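Local structure of NikO protein (Streptomyces tendae, 4FQD) at residues G437-D440 with L441-L445; E300-L303 with L304-G308; G103-H106 with G107-Y110; D264-E267 with V268-I272. The protein is an enolpyruvyl transferase of the MurA subfamily of EPSP synthases, essential in nikkomycin biosynthesis, and probably transfers the enolpyruvyl group of phosphoenolpyruvate to its acceptor. The protein carries 4 engineered substitutions. One frame throughout, in Å; residues are numbered along the deposited sequence.

Contact 1. Residues G437-D440 with L441-L445; sequences GYRD and LVEDL
Leu441 CD2 sits over one face of the Tyr438 ring, 4.0 Å from its centroid and only 10° off the ring normal, a CH-pi contact between side chains that run alongside each other. The second flat group, the Arg439 guanidinium, has Asp440 CB over one face; at its edge Asp444 OD1 lies in the plane and Glu443 OE2 is tilted 20° from it. NH2 forms two salt bridges, to Asp444 OD1 at 3.0 Å and to Glu443 OE2 at 3.1 Å, and each oxygen is met from above its carboxylate plane. A bend at chi3 (62°) brings the guanidinium to the two acids, and one water joins its NE to Asp444 OD2. Replacing Arg439 by an alanine would probably leave Glu443 and Asp444 without the positive charge they share. Asp440 is the N-cap of helix 441-447: OD1 accepts a weak bond from Glu443 N at 3.3 Å, while its OD2 lies beside Glu443 OE1, like against like. The Tyr438 hydroxyl hydrogen-bonds Thr270 of helix 265-278. Chemically, then, a greasy inner side pairs with an acidic outer one, where Arg439 probably offsets the crowding of three carboxylates.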
# COMPACT_ATOMS: atom_id res chain seq x y z
N GLY A 437 8.88 24.51 9.34
CA GLY A 437 8.13 24.11 8.16
C GLY A 437 7.23 25.21 7.62
O GLY A 437 6.95 25.26 6.42
N TYR A 438 6.78 26.09 8.50
CA TYR A 438 5.90 27.19 8.11
C TYR A 438 6.46 28.51 8.62
O TYR A 438 7.14 28.56 9.64
CB TYR A 438 4.49 26.97 8.67
CG TYR A 438 3.89 25.62 8.32
CD1 TYR A 438 4.11 24.51 9.13
CD2 TYR A 438 3.10 25.46 7.19
CE1 TYR A 438 3.56 23.28 8.82
CE2 TYR A 438 2.55 24.24 6.87
CZ TYR A 438 2.79 23.15 7.69
OH TYR A 438 2.24 21.93 7.38
N ARG A 439 6.16 29.59 7.89
CA ARG A 439 6.58 30.92 8.29
C ARG A 439 5.96 31.27 9.64
O ARG A 439 6.66 31.60 10.59
CB ARG A 439 6.16 31.95 7.24
CG ARG A 439 6.60 33.37 7.55
CD ARG A 439 5.80 34.39 6.76
NE ARG A 439 4.38 34.33 7.10
CZ ARG A 439 3.83 34.98 8.12
NH1 ARG A 439 4.58 35.73 8.92
NH2 ARG A 439 2.53 34.87 8.35
N ASP A 440 4.64 31.19 9.69
CA ASP A 440 3.88 31.44 10.91
C ASP A 440 2.48 30.88 10.72
O ASP A 440 1.54 31.63 10.43
CB ASP A 440 3.82 32.94 11.21
CG ASP A 440 3.51 33.24 12.66
OD1 ASP A 440 2.88 32.39 13.32
OD2 ASP A 440 3.89 34.33 13.14
N LEU A 441 2.35 29.57 10.86
CA LEU A 441 1.10 28.87 10.59
C LEU A 441 -0.05 29.37 11.46
O LEU A 441 -1.19 29.47 11.00
CB LEU A 441 1.28 27.36 10.77
CG LEU A 441 0.06 26.49 10.45
CD1 LEU A 441 -0.40 26.71 9.01
CD2 LEU A 441 0.38 25.02 10.69
N VAL A 442 0.25 29.68 12.72
CA VAL A 442 -0.76 30.19 13.64
C VAL A 442 -1.31 31.53 13.17
O VAL A 442 -2.53 31.72 13.11
CB VAL A 442 -0.20 30.33 15.07
CG1 VAL A 442 -1.18 31.09 15.96
CG2 VAL A 442 0.11 28.96 15.66
N GLU A 443 -0.42 32.44 12.82
CA GLU A 443 -0.81 33.77 12.35
C GLU A 443 -1.65 33.69 11.07
O GLU A 443 -2.64 34.41 10.93
CB GLU A 443 0.42 34.64 12.11
CG GLU A 443 0.09 36.02 11.54
CD GLU A 443 1.34 36.80 11.16
OE1 GLU A 443 2.21 36.99 12.03
OE2 GLU A 443 1.44 37.22 9.99
N ASP A 444 -1.25 32.81 10.16
CA ASP A 444 -1.97 32.64 8.90
C ASP A 444 -3.38 32.09 9.12
O ASP A 444 -4.32 32.49 8.44
CB ASP A 444 -1.19 31.74 7.94
CG ASP A 444 0.03 32.42 7.36
OD1 ASP A 444 0.04 33.67 7.31
OD2 ASP A 444 0.98 31.72 6.95
N LEU A 445 -3.50 31.17 10.07
CA LEU A 445 -4.79 30.57 10.40
C LEU A 445 -5.71 31.58 11.09
O LEU A 445 -6.88 31.71 10.73
CB LEU A 445 -4.61 29.33 11.28
CG LEU A 445 -4.16 28.06 10.56
CD1 LEU A 445 -3.82 26.97 11.56
CD2 LEU A 445 -5.24 27.59 9.60
O HOH W 1 4.97 28.25 11.52
O HOH W 2 2.35 33.10 5.06
O HOH W 3 3.14 29.80 14.60
O HOH W 4 2.70 30.11 7.75

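Contact 2. Residues E300-L303 with L304-G308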
# COMPACT_ATOMS: atom_id res chain seq x y z
N GLU A 300 -0.48 12.56 -4.39
CA GLU A 300 -1.39 13.11 -3.39
C GLU A 300 -2.73 13.49 -4.00
O GLU A 300 -3.78 13.24 -3.41
CB GLU A 300 -0.77 14.34 -2.71
CG GLU A 300 0.22 14.02 -1.60
CD GLU A 300 1.60 13.67 -2.12
OE1 GLU A 300 1.79 13.64 -3.36
OE2 GLU A 300 2.50 13.42 -1.29
N PHE A 301 -2.70 14.09 -5.19
CA PHE A 301 -3.92 14.53 -5.86
C PHE A 301 -4.75 13.38 -6.40
O PHE A 301 -5.97 13.49 -6.53
CB PHE A 301 -3.60 15.54 -6.97
CG PHE A 301 -3.57 16.96 -6.50
CD1 PHE A 301 -2.49 17.45 -5.78
CD2 PHE A 301 -4.64 17.81 -6.76
CE1 PHE A 301 -2.46 18.76 -5.35
CE2 PHE A 301 -4.62 19.12 -6.32
CZ PHE A 301 -3.53 19.60 -5.62
N ASP A 302 -4.10 12.27 -6.71
CA ASP A 302 -4.81 11.07 -7.13
C ASP A 302 -5.61 10.52 -5.96
O ASP A 302 -6.72 10.01 -6.13
CB ASP A 302 -3.84 10.01 -7.66
CG ASP A 302 -4.54 8.71 -8.00
OD1 ASP A 302 -5.33 8.69 -8.97
OD2 ASP A 302 -4.29 7.70 -7.31
N LEU A 303 -5.05 10.64 -4.76
CA LEU A 303 -5.74 10.23 -3.55
C LEU A 303 -6.91 11.16 -3.25
O LEU A 303 -8.00 10.70 -2.91
CB LEU A 303 -4.78 10.22 -2.36
CG LEU A 303 -3.78 9.06 -2.31
CD1 LEU A 303 -2.86 9.21 -1.12
CD2 LEU A 303 -4.51 7.73 -2.26
N LEU A 304 -6.68 12.46 -3.38
CA LEU A 304 -7.71 13.46 -3.15
C LEU A 304 -8.91 13.24 -4.06
O LEU A 304 -10.06 13.38 -3.64
CB LEU A 304 -7.16 14.87 -3.35
CG LEU A 304 -6.11 15.35 -2.34
CD1 LEU A 304 -5.68 16.77 -2.66
CD2 LEU A 304 -6.64 15.25 -0.92
N ASP A 305 -8.64 12.89 -5.31
CA ASP A 305 -9.70 12.62 -6.28
C ASP A 305 -10.46 11.36 -5.90
O ASP A 305 -11.67 11.27 -6.09
CB ASP A 305 -9.12 12.48 -7.69
CG ASP A 305 -10.18 12.17 -8.73
OD1 ASP A 305 -11.30 12.72 -8.61
OD2 ASP A 305 -9.90 11.38 -9.65
N ARG A 306 -9.74 10.38 -5.37
CA ARG A 306 -10.35 9.11 -4.96
C ARG A 306 -11.18 9.27 -3.69
O ARG A 306 -12.15 8.55 -3.49
CB ARG A 306 -9.27 8.04 -4.77
CG ARG A 306 -8.78 7.43 -6.08
CD ARG A 306 -7.36 6.88 -5.95
NE ARG A 306 -7.23 5.92 -4.86
CZ ARG A 306 -6.07 5.43 -4.44
NH1 ARG A 306 -4.94 5.82 -5.02
NH2 ARG A 306 -6.03 4.56 -3.44
N MET A 307 -10.80 10.23 -2.85
CA MET A 307 -11.53 10.49 -1.62
C MET A 307 -12.77 11.34 -1.88
O MET A 307 -13.69 11.39 -1.06
CB MET A 307 -10.63 11.16 -0.58
CG MET A 307 -9.44 10.32 -0.16
SD MET A 307 -8.45 11.08 1.15
CE MET A 307 -9.48 10.76 2.58
N GLY A 308 -12.79 12.02 -3.02
CA GLY A 308 -13.91 12.87 -3.38
C GLY A 308 -13.64 14.33 -3.09
O GLY A 308 -14.56 15.15 -3.08
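Phe301 and Leu304 make the apolar part of this helical pairing: Leu304 CD1 stands over the centre of the phenyl ring, 4.3 Å from its centroid, a CH-pi contact three residues along helix 298-307. Both side chains also pack on Ile272 of helix 265-278, and Phe301 also touches Val311 and Val313 of strand 311-313.

The charged part is a salt bridge one turn apart. Arg306 NH1 gives its proton to Asp302 OD2 at 3.0 Å, with an N-H...O angle of 159°; the oxygen lies in the guanidinium plane and is approached nearly along its C-O axis, although the two flat groups are turned 58° apart. The aspartate points CG opposite its own backbone N (chi1 175°), and a bend at chi3 of Arg306 turns the guanidinium to meet it. Leu303 CD2 lies over one guanidinium face, 3.4 Å from Arg306 NH1, so an apolar methyl backs the charge. Arg306 of the second subunit comes close, like charge to like, so Arg306 lies near the subunit contact.

Backbone bonds complete the set: Leu304 N reaches Glu300 O and Asp305 N reaches Phe301 O, each at 3.0 Å, and Met307 N closes on Leu303 O at 2.8 Å. The helix then stops at Gly308, the C-prime residue, with positive phi, of a Schellman motif: the amide of the residue after it bonds Leu304 O, and Gly308 N makes the weak inner bond to Asp305 O.

Contact 3. Residues G103-H106 with G107-Y110. With SO4 (sulfate ion), chain C.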
# COMPACT_ATOMS: atom_id res chain seq x y z
N GLY A 103 24.53 22.59 13.46
CA GLY A 103 23.61 21.58 13.95
C GLY A 103 22.19 22.06 14.18
O GLY A 103 21.31 21.28 14.53
N ARG A 104 21.97 23.36 13.97
CA ARG A 104 20.64 23.94 14.14
C ARG A 104 19.66 23.44 13.08
O ARG A 104 18.46 23.34 13.34
CB ARG A 104 20.71 25.47 14.10
CG ARG A 104 21.34 26.10 15.33
CD ARG A 104 21.54 27.59 15.16
NE ARG A 104 20.27 28.32 15.13
CZ ARG A 104 19.71 28.88 16.19
NH1 ARG A 104 20.30 28.80 17.38
NH2 ARG A 104 18.56 29.52 16.08
N ILE A 105 20.18 23.13 11.90
CA ILE A 105 19.34 22.67 10.80
C ILE A 105 19.85 21.38 10.17
O ILE A 105 21.01 21.00 10.36
CB ILE A 105 19.21 23.74 9.69
CG1 ILE A 105 20.59 24.13 9.17
CG2 ILE A 105 18.46 24.96 10.21
CD1 ILE A 105 20.55 25.10 8.01
N HIS A 106 18.98 20.71 9.43
CA HIS A 106 19.33 19.47 8.75
C HIS A 106 19.96 19.76 7.39
O HIS A 106 20.74 18.96 6.87
CB HIS A 106 18.08 18.60 8.58
CG HIS A 106 18.32 17.35 7.79
ND1 HIS A 106 17.99 17.24 6.46
CD2 HIS A 106 18.84 16.15 8.15
CE1 HIS A 106 18.31 16.03 6.03
NE2 HIS A 106 18.82 15.35 7.04
N GLY A 107 19.61 20.90 6.81
CA GLY A 107 20.06 21.27 5.48
C GLY A 107 21.55 21.54 5.37
O GLY A 107 22.10 21.60 4.27
N SER A 108 22.21 21.71 6.51
CA SER A 108 23.64 21.98 6.54
C SER A 108 24.45 20.76 6.09
O SER A 108 25.61 20.88 5.71
CB SER A 108 24.08 22.42 7.93
OG SER A 108 23.84 21.41 8.89
N LEU A 109 23.82 19.59 6.15
CA LEU A 109 24.46 18.34 5.76
C LEU A 109 24.86 18.33 4.29
O LEU A 109 25.83 17.68 3.91
CB LEU A 109 23.54 17.16 6.06
CG LEU A 109 23.37 16.77 7.52
CD1 LEU A 109 22.32 15.68 7.67
CD2 LEU A 109 24.70 16.30 8.10
N TYR A 110 24.11 19.06 3.47
CA TYR A 110 24.36 19.08 2.03
C TYR A 110 25.34 20.18 1.64
O TYR A 110 25.49 20.49 0.46
CB TYR A 110 23.04 19.20 1.27
CG TYR A 110 22.06 18.10 1.59
CD1 TYR A 110 22.28 16.80 1.15
CD2 TYR A 110 20.93 18.35 2.35
CE1 TYR A 110 21.40 15.78 1.45
CE2 TYR A 110 20.03 17.33 2.65
CZ TYR A 110 20.28 16.05 2.20
OH TYR A 110 19.40 15.04 2.50
S SO4 C . 16.11 14.48 2.90
O1 SO4 C . 16.85 14.46 1.64
O2 SO4 C . 16.38 15.74 3.59
O3 SO4 C . 14.68 14.38 2.62
O4 SO4 C . 16.53 13.36 3.74
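His106 swings its ring away from its own backbone N (chi1 175°), and Tyr110 sets CG opposite its carbonyl carbon (chi1 -57°), which brings the imidazole CE1 to 3.8 Å from the phenol OH. The planes of the two rings lie 79° apart, with their centroids separated by 5.9 Å. On the histidine, Leu109 CD1 approaches CD2 to 3.5 Å from an oblique direction, so an aliphatic branch backs one part of the ring while a sulfate ion lies near its edge, with O2 3.1 Å from His106 CE1. Tyr110 OH is 2.8 Å from sulfate O1, a weak and uncertain hydrogen bond, since sulfate O2 is also near. Ser193 OG and Lys197 NZ also hydrogen-bond the ion, which probably came from the crystallisation liquor. In the backbone, Leu109 N donates to His106 O at 3.2 Å, and Ser108 OG, hydrogen-bonded to Val102 O, also lies 3.2 Å from Ile105 O. Ile105 itself packs on Glu61, Val64 and Leu65 of helix 60-71. The bond from Leu109 N to His106 O marks a 3-10 turn leading into helix 112-118, and its histidine and tyrosine border the bound sulfate, consistent with a pocket able to hold an anion.

Contact 4. Residues D264-E267 with V268-I272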
# COMPACT_ATOMS: atom_id res chain seq x y z
N ASP A 264 5.88 25.58 -1.59
CA ASP A 264 6.08 24.48 -0.66
C ASP A 264 5.02 23.40 -0.83
O ASP A 264 3.83 23.66 -0.66
CB ASP A 264 6.10 24.99 0.78
CG ASP A 264 6.66 23.97 1.76
OD1 ASP A 264 5.92 23.04 2.15
OD2 ASP A 264 7.84 24.10 2.13
N LEU A 265 5.46 22.20 -1.18
CA LEU A 265 4.57 21.10 -1.51
C LEU A 265 3.67 20.70 -0.34
O LEU A 265 2.46 20.52 -0.51
CB LEU A 265 5.37 19.88 -1.98
CG LEU A 265 6.36 20.13 -3.13
CD1 LEU A 265 7.01 18.83 -3.56
CD2 LEU A 265 5.66 20.79 -4.30
N ILE A 266 4.26 20.58 0.84
CA ILE A 266 3.51 20.15 2.01
C ILE A 266 2.61 21.26 2.55
O ILE A 266 1.56 21.00 3.14
CB ILE A 266 4.44 19.63 3.13
CG1 ILE A 266 5.46 18.65 2.54
CG2 ILE A 266 3.64 18.95 4.23
CD1 ILE A 266 4.83 17.47 1.83
N GLU A 267 3.02 22.51 2.33
CA GLU A 267 2.19 23.64 2.72
C GLU A 267 0.90 23.66 1.90
O GLU A 267 -0.17 23.96 2.41
CB GLU A 267 2.93 24.97 2.56
CG GLU A 267 2.13 26.17 3.05
CD GLU A 267 2.81 27.50 2.76
OE1 GLU A 267 3.92 27.49 2.20
OE2 GLU A 267 2.22 28.55 3.09
N VAL A 268 1.03 23.33 0.61
CA VAL A 268 -0.13 23.23 -0.27
C VAL A 268 -1.09 22.16 0.24
O VAL A 268 -2.29 22.39 0.34
CB VAL A 268 0.28 22.91 -1.72
CG1 VAL A 268 -0.95 22.64 -2.57
CG2 VAL A 268 1.09 24.05 -2.30
N VAL A 269 -0.54 20.99 0.56
CA VAL A 269 -1.31 19.90 1.13
C VAL A 269 -2.01 20.34 2.41
O VAL A 269 -3.19 20.06 2.63
CB VAL A 269 -0.41 18.68 1.45
CG1 VAL A 269 -1.21 17.60 2.17
CG2 VAL A 269 0.20 18.13 0.17
N THR A 270 -1.26 21.06 3.26
CA THR A 270 -1.77 21.53 4.54
C THR A 270 -2.98 22.45 4.37
O THR A 270 -3.96 22.34 5.09
CB THR A 270 -0.68 22.28 5.33
OG1 THR A 270 0.46 21.42 5.50
CG2 THR A 270 -1.20 22.70 6.70
N TRP A 271 -2.90 23.36 3.40
CA TRP A 271 -3.98 24.31 3.17
C TRP A 271 -5.20 23.68 2.50
O TRP A 271 -6.33 24.07 2.76
CB TRP A 271 -3.49 25.51 2.36
CG TRP A 271 -2.60 26.43 3.14
CD1 TRP A 271 -1.30 26.75 2.87
CD2 TRP A 271 -2.95 27.15 4.33
NE1 TRP A 271 -0.82 27.62 3.81
CE2 TRP A 271 -1.81 27.88 4.72
CE3 TRP A 271 -4.11 27.25 5.10
CZ2 TRP A 271 -1.80 28.70 5.85
CZ3 TRP A 271 -4.10 28.06 6.22
CH2 TRP A 271 -2.95 28.78 6.58
N ILE A 272 -4.95 22.69 1.64
CA ILE A 272 -6.04 21.95 1.02
C ILE A 272 -6.81 21.18 2.09
O ILE A 272 -8.04 21.16 2.09
CB ILE A 272 -5.51 20.97 -0.05
CG1 ILE A 272 -4.94 21.74 -1.24
CG2 ILE A 272 -6.62 20.03 -0.51
CD1 ILE A 272 -4.32 20.86 -2.30
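Val268 N bonds Asp264 O at 3.1 Å and opens the run of i to i+4 backbone bonds of helix 265-278, a buried helix of the inverse alpha/beta barrel for which this family is known. Asp264 is the N-cap: its OD1 accepts from Glu267 N on the anti lone pair, at 3.0 Å, and OD2 turns to Lys34 N. One turn on, Glu267 and Trp271 lie alongside each other. The glutamate chain runs extended, CG opposite the backbone N (chi1 -176°), which brings OE2 in line with the indole: Trp271 NE1 donates to it at 3.3 Å and 159°, nearly within the plane of the ring. OE1 accepts from Ser31 N, so the carboxylate of this buried acid is held through both oxygens. With an alanine at Glu267, Trp271 NE1 and Ser31 N would probably be left without their acceptor, and the indole would be freer to turn. Trp271 carries the contact outward, packing on Leu441, Asp444 and Leu445 of helix 441-447, while Val269 and Ile266 face Phe346. Thr270 grips Ile266 O twice, with its backbone N at 2.8 Å and its hydroxyl OG1 at 2.6 Å, from opposite faces of the carbonyl plane.

Contact 4 is the core piece: all its touching residues are buried, and it joins two of the others. Helix 265-278 is thus shared by contacts 1, 2 and 4, meeting contact 1 through a probable hydrogen bond as well as packing, and contact 2 through packing alone. Contacts 1 and 2 are only partly buried and carry their salt bridges at the more open side, whereas contact 4 keeps its carboxylates satisfied by amides and an indole. Contact 3 is buried too but touches none of the others, the nearest being contact 1, about 10 Å away between nearest atoms, and it alone here meets a bound ion.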